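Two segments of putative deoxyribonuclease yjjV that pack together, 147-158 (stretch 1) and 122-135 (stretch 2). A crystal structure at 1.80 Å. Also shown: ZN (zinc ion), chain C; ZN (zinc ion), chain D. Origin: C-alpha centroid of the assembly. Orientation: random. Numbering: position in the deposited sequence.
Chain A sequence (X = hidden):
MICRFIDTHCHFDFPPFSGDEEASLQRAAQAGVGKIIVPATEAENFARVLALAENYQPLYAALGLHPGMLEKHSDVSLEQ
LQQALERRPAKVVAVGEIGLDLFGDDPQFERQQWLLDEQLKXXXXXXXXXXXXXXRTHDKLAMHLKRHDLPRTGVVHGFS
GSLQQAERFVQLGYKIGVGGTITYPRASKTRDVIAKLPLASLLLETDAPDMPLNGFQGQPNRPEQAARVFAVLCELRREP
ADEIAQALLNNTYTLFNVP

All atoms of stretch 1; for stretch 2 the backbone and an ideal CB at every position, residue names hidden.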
# COMPACT_ATOMS: atom_id res chain seq x y z
N ARG A 147 -11.54 16.68 2.62
CA ARG A 147 -12.17 17.53 1.62
C ARG A 147 -12.74 16.84 0.41
O ARG A 147 -13.85 17.15 -0.03
CB ARG A 147 -11.17 18.58 1.12
CG ARG A 147 -10.86 19.59 2.18
CD ARG A 147 -9.99 20.68 1.68
NE ARG A 147 -9.89 21.72 2.71
CZ ARG A 147 -8.87 22.56 2.80
NH1 ARG A 147 -7.88 22.48 1.93
NH2 ARG A 147 -8.84 23.47 3.77
N HIS A 148 -12.00 15.88 -0.14
CA HIS A 148 -12.44 15.26 -1.37
C HIS A 148 -13.40 14.09 -1.23
O HIS A 148 -13.99 13.68 -2.21
CB HIS A 148 -11.21 14.99 -2.22
CG HIS A 148 -10.39 16.23 -2.40
ND1 HIS A 148 -10.93 17.41 -2.88
CD2 HIS A 148 -9.11 16.52 -2.04
CE1 HIS A 148 -10.02 18.37 -2.81
NE2 HIS A 148 -8.91 17.85 -2.30
N ASP A 149 -13.53 13.57 -0.01
CA ASP A 149 -14.52 12.55 0.31
C ASP A 149 -14.70 11.46 -0.74
O ASP A 149 -15.71 11.41 -1.46
CB ASP A 149 -15.83 13.30 0.58
CG ASP A 149 -16.96 12.40 1.01
OD1 ASP A 149 -16.72 11.36 1.68
OD2 ASP A 149 -18.10 12.75 0.67
N LEU A 150 -13.72 10.58 -0.84
CA LEU A 150 -13.78 9.49 -1.80
C LEU A 150 -14.66 8.40 -1.21
O LEU A 150 -14.38 7.89 -0.13
CB LEU A 150 -12.38 8.90 -2.05
CG LEU A 150 -11.40 9.75 -2.86
CD1 LEU A 150 -10.99 10.95 -2.03
CD2 LEU A 150 -10.19 8.90 -3.26
N PRO A 151 -15.74 8.01 -1.92
CA PRO A 151 -16.65 6.97 -1.44
C PRO A 151 -15.94 5.65 -1.09
O PRO A 151 -16.31 4.97 -0.13
CB PRO A 151 -17.60 6.77 -2.62
CG PRO A 151 -17.66 8.10 -3.22
CD PRO A 151 -16.22 8.56 -3.21
N ARG A 152 -14.92 5.28 -1.86
CA ARG A 152 -14.23 4.01 -1.60
C ARG A 152 -13.02 4.10 -0.72
O ARG A 152 -12.36 3.08 -0.48
CB ARG A 152 -13.81 3.39 -2.92
CG ARG A 152 -14.95 3.19 -3.87
CD ARG A 152 -15.87 2.09 -3.38
NE ARG A 152 -16.87 1.83 -4.41
CZ ARG A 152 -17.72 0.81 -4.41
NH1 ARG A 152 -17.72 -0.08 -3.41
NH2 ARG A 152 -18.59 0.69 -5.41
N THR A 153 -12.74 5.30 -0.23
CA THR A 153 -11.58 5.61 0.57
C THR A 153 -10.31 4.88 0.11
O THR A 153 -9.95 5.01 -1.05
CB THR A 153 -11.83 5.43 2.12
OG1 THR A 153 -12.10 4.05 2.43
CG2 THR A 153 -13.04 6.33 2.53
N GLY A 154 -9.63 4.18 1.02
CA GLY A 154 -8.38 3.54 0.67
C GLY A 154 -7.57 3.16 1.90
O GLY A 154 -8.12 2.97 2.99
N VAL A 155 -6.25 3.05 1.72
CA VAL A 155 -5.34 2.67 2.80
C VAL A 155 -4.16 3.65 2.83
O VAL A 155 -3.66 4.06 1.77
CB VAL A 155 -4.75 1.21 2.59
CG1 VAL A 155 -4.17 1.05 1.17
CG2 VAL A 155 -3.66 0.92 3.63
N VAL A 156 -3.75 4.05 4.02
CA VAL A 156 -2.54 4.86 4.14
C VAL A 156 -1.51 3.78 4.43
O VAL A 156 -1.43 3.23 5.53
CB VAL A 156 -2.60 5.86 5.29
CG1 VAL A 156 -1.19 6.55 5.43
CG2 VAL A 156 -3.65 6.93 4.97
N HIS A 157 -0.73 3.43 3.42
CA HIS A 157 0.23 2.33 3.56
C HIS A 157 1.47 2.64 4.41
O HIS A 157 1.80 3.81 4.64
CB HIS A 157 0.64 1.85 2.17
CG HIS A 157 2.04 2.22 1.79
ND1 HIS A 157 3.14 1.50 2.20
CD2 HIS A 157 2.52 3.28 1.08
CE1 HIS A 157 4.24 2.10 1.77
NE2 HIS A 157 3.89 3.18 1.09
N GLY A 158 2.12 1.58 4.89
CA GLY A 158 3.35 1.69 5.65
C GLY A 158 3.31 2.75 6.71
O GLY A 158 4.28 3.46 6.93
N UNK A 122 -9.64 11.08 -10.21
CA UNK A 122 -9.77 9.90 -11.05
C UNK A 122 -10.32 8.70 -10.27
O UNK A 122 -11.15 7.95 -10.79
CB UNK A 122 -8.41 9.55 -11.67
N UNK A 123 -9.88 8.54 -9.03
CA UNK A 123 -10.36 7.44 -8.21
C UNK A 123 -11.86 7.63 -8.02
O UNK A 123 -12.61 6.66 -8.05
CB UNK A 123 -9.63 7.38 -6.87
N UNK A 124 -12.30 8.88 -7.83
CA UNK A 124 -13.74 9.13 -7.66
C UNK A 124 -14.50 8.83 -8.92
O UNK A 124 -15.56 8.20 -8.88
CB UNK A 124 -14.00 10.58 -7.24
N UNK A 125 -13.95 9.27 -10.05
CA UNK A 125 -14.61 9.06 -11.34
C UNK A 125 -14.78 7.57 -11.67
O UNK A 125 -15.82 7.13 -12.16
CB UNK A 125 -13.81 9.75 -12.45
N UNK A 126 -13.74 6.80 -11.39
CA UNK A 126 -13.79 5.38 -11.71
C UNK A 126 -14.20 4.48 -10.56
O UNK A 126 -14.14 3.26 -10.69
CB UNK A 126 -12.42 4.93 -12.22
N UNK A 127 -14.60 5.10 -9.44
CA UNK A 127 -15.09 4.39 -8.25
C UNK A 127 -14.06 3.39 -7.73
O UNK A 127 -14.34 2.20 -7.63
CB UNK A 127 -16.40 3.67 -8.57
N UNK A 128 -12.87 3.87 -7.41
CA UNK A 128 -11.80 2.99 -6.91
C UNK A 128 -11.20 3.52 -5.64
O UNK A 128 -11.22 4.73 -5.41
CB UNK A 128 -10.70 2.82 -7.96
N UNK A 129 -10.69 2.62 -4.77
CA UNK A 129 -10.06 3.07 -3.53
C UNK A 129 -8.64 3.51 -3.94
O UNK A 129 -8.21 3.24 -5.06
CB UNK A 129 -10.05 1.98 -2.46
N UNK A 130 -7.92 4.19 -3.04
CA UNK A 130 -6.57 4.64 -3.32
C UNK A 130 -5.57 4.01 -2.35
O UNK A 130 -5.90 3.67 -1.20
CB UNK A 130 -6.50 6.17 -3.25
N UNK A 131 -4.35 3.82 -2.84
CA UNK A 131 -3.24 3.29 -2.03
C UNK A 131 -2.37 4.52 -1.87
O UNK A 131 -1.81 5.06 -2.84
CB UNK A 131 -2.51 2.11 -2.67
N UNK A 132 -2.25 4.94 -0.62
CA UNK A 132 -1.55 6.16 -0.30
C UNK A 132 -0.22 6.03 0.41
O UNK A 132 -0.06 5.21 1.33
CB UNK A 132 -2.47 7.03 0.56
N UNK A 133 0.69 6.90 -0.01
CA UNK A 133 2.04 7.04 0.54
C UNK A 133 2.00 8.35 1.31
O UNK A 133 1.47 9.36 0.82
CB UNK A 133 3.13 7.03 -0.54
N UNK A 134 2.56 8.35 2.51
CA UNK A 134 2.59 9.56 3.32
C UNK A 134 3.83 9.52 4.19
O UNK A 134 4.00 8.61 5.00
CB UNK A 134 1.33 9.70 4.17
N UNK A 135 4.71 10.49 4.01
CA UNK A 135 5.91 10.49 4.81
C UNK A 135 6.08 11.92 5.30
O UNK A 135 6.43 12.83 4.52
CB UNK A 135 7.13 10.00 4.02
ZN ZN C . 5.15 4.32 -0.15
ZN ZN D . -7.07 18.64 -2.11

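Position 122 is helical, and its CB has nothing of stretch 1 within reach. Stretch 1 sets no limit here; it is Leu-122.

At position 123 the CB points toward stretch 1, 4.0 Å from Leu-150 CD2. A small apolar side chain fits such close packing. The residue is Ala-123, whose CB lies 3.9 Å from Leu-150 CD2.

At position 124 the CB points sideways, near Leu-150 and Pro-151. The carbonyl of His-148, at a helix end, is an acceptor farther along. A shorter apolar chain could cover Leu-150; a long one with a donor tip could also reach the carbonyl. Lys-124 does both. Its CG lies 3.9 Å from Leu-150 CG, and its NZ donates a hydrogen bond of 2.7 Å to His-148 O.

Positions 125 and 126 are out of reach, so stretch 1 sets no limit. They are Arg-125 and Tyr-126.

Position 127 has positive phi, which favours Gly, Asn or Asp. Its CB is 4.6 Å from Arg-152 NE, so a short acid is attractive. Asp-127 forms a salt bridge: Arg-152 NE to Asp-127 OD1 and Arg-152 NH2 to Asp-127 OD2 are both 2.7 Å. The paired hydrogen bonds meet the guanidinium edge-on.

At position 128 the CB points away, leaving the choice open. It is Leu-128; its backbone O accepts from two waters, one bonded to Arg-152 N, the other to Thr-153 O.

At position 129 phi is -80°, and the CB sits 3.2 Å from Arg-152 O. A compact residue suits, proline included. Pro-129 fills it.

Position 130 starts a parallel pairing, with its N 3.0 Å from Thr-153 O as donor. Its CB is 4.6 Å from Leu-150 CD2, so a branched apolar residue fits. Val-130 CG1 reaches Leu-150 CD2 at 3.7 Å.

Position 131 faces the Val-155 side of the sheet, its CB 4.3 Å from Val-155 CG1. Val, Ile or Leu would do. Ile-131 CG1 packs 4.0 Å from Val-155 CG1.

Position 132 lies on the Val-156 side. Its N donates to Val-155 O (2.9 Å), and its O accepts from His-157 N (2.8 Å). An apolar chain is expected; Leu-132 CD1 lies 4.1 Å from Val-156 CG2.

At position 133 the CB points away, but His-157 NE2 and the chain C ZN lie nearby. A metal ligand, His, Asp, Glu or Cys, is likely. His-133 ND1 binds this ZN at 2.0 Å; His-157 NE2 binds the same ZN at 2.1 Å.

Position 134 has its CB near Val-156 CG1; a small residue suits. Ser-134 rests its CB 4.2 Å from Val-156 CG1, and its N donates to a water that also bonds His-157 O.

Position 135 is beyond reach. It is Arg-135.

Stretch 2 (122-135) LAKRYDLPVILHSR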
# COMPACT_ATOMS: atom_id res chain seq x y z
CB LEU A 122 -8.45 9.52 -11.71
CG LEU A 122 -8.06 10.46 -12.85
CD1 LEU A 122 -6.63 10.23 -13.33
CD2 LEU A 122 -9.06 10.23 -13.99
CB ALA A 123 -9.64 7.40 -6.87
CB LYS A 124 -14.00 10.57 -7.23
CG LYS A 124 -13.77 10.76 -5.74
CD LYS A 124 -13.55 12.23 -5.35
CE LYS A 124 -14.82 13.01 -5.36
NZ LYS A 124 -14.53 14.37 -4.80
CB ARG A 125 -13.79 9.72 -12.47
CG ARG A 125 -14.40 9.49 -13.85
CD ARG A 125 -13.61 10.16 -14.96
NE ARG A 125 -14.11 9.78 -16.28
CZ ARG A 125 -13.56 10.18 -17.43
NH1 ARG A 125 -12.48 10.95 -17.41
NH2 ARG A 125 -14.11 9.82 -18.58
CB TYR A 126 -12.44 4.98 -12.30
CG TYR A 126 -12.25 5.59 -13.68
CD1 TYR A 126 -12.98 5.11 -14.76
CD2 TYR A 126 -11.41 6.70 -13.89
CE1 TYR A 126 -12.91 5.71 -16.02
CE2 TYR A 126 -11.34 7.32 -15.17
CZ TYR A 126 -12.09 6.81 -16.22
OH TYR A 126 -12.03 7.35 -17.49
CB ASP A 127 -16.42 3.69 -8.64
CG ASP A 127 -17.24 3.21 -7.42
OD1 ASP A 127 -17.14 3.78 -6.32
OD2 ASP A 127 -18.01 2.24 -7.60
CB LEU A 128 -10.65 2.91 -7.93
CG LEU A 128 -10.99 2.20 -9.23
CD1 LEU A 128 -9.94 2.50 -10.33
CD2 LEU A 128 -11.04 0.73 -8.91
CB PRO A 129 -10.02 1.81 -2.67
CG PRO A 129 -9.83 0.71 -3.66
CD PRO A 129 -10.75 1.15 -4.84
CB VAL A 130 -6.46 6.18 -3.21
CG1 VAL A 130 -7.33 6.85 -4.33
CG2 VAL A 130 -6.98 6.65 -1.82
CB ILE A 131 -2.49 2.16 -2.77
CG1 ILE A 131 -3.34 0.87 -2.71
CG2 ILE A 131 -1.11 1.92 -2.13
CD1 ILE A 131 -2.68 -0.36 -3.45
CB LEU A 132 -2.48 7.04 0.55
CG LEU A 132 -3.81 7.45 -0.05
CD1 LEU A 132 -4.79 7.83 1.10
CD2 LEU A 132 -3.60 8.63 -1.03
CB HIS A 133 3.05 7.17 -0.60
CG HIS A 133 4.47 7.37 -0.15
ND1 HIS A 133 5.34 6.33 0.08
CD2 HIS A 133 5.19 8.50 0.05
CE1 HIS A 133 6.54 6.81 0.39
NE2 HIS A 133 6.47 8.13 0.38
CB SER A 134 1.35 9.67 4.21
OG SER A 134 1.30 10.96 4.86
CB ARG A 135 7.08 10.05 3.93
CG ARG A 135 8.42 10.16 4.63
CD ARG A 135 9.48 10.22 3.56
NE ARG A 135 10.54 9.26 3.80
CZ ARG A 135 11.27 8.74 2.82
NH1 ARG A 135 11.04 9.11 1.56
NH2 ARG A 135 12.22 7.87 3.12
O HOH W 1 -13.72 6.50 -4.42
O HOH W 2 -11.05 6.00 -3.32
O HOH W 3 3.57 5.86 3.26
O HOH W 4 2.31 6.10 5.91
O HOH W 5 6.34 3.28 -1.44
O HOH W 6 7.01 3.99 1.36
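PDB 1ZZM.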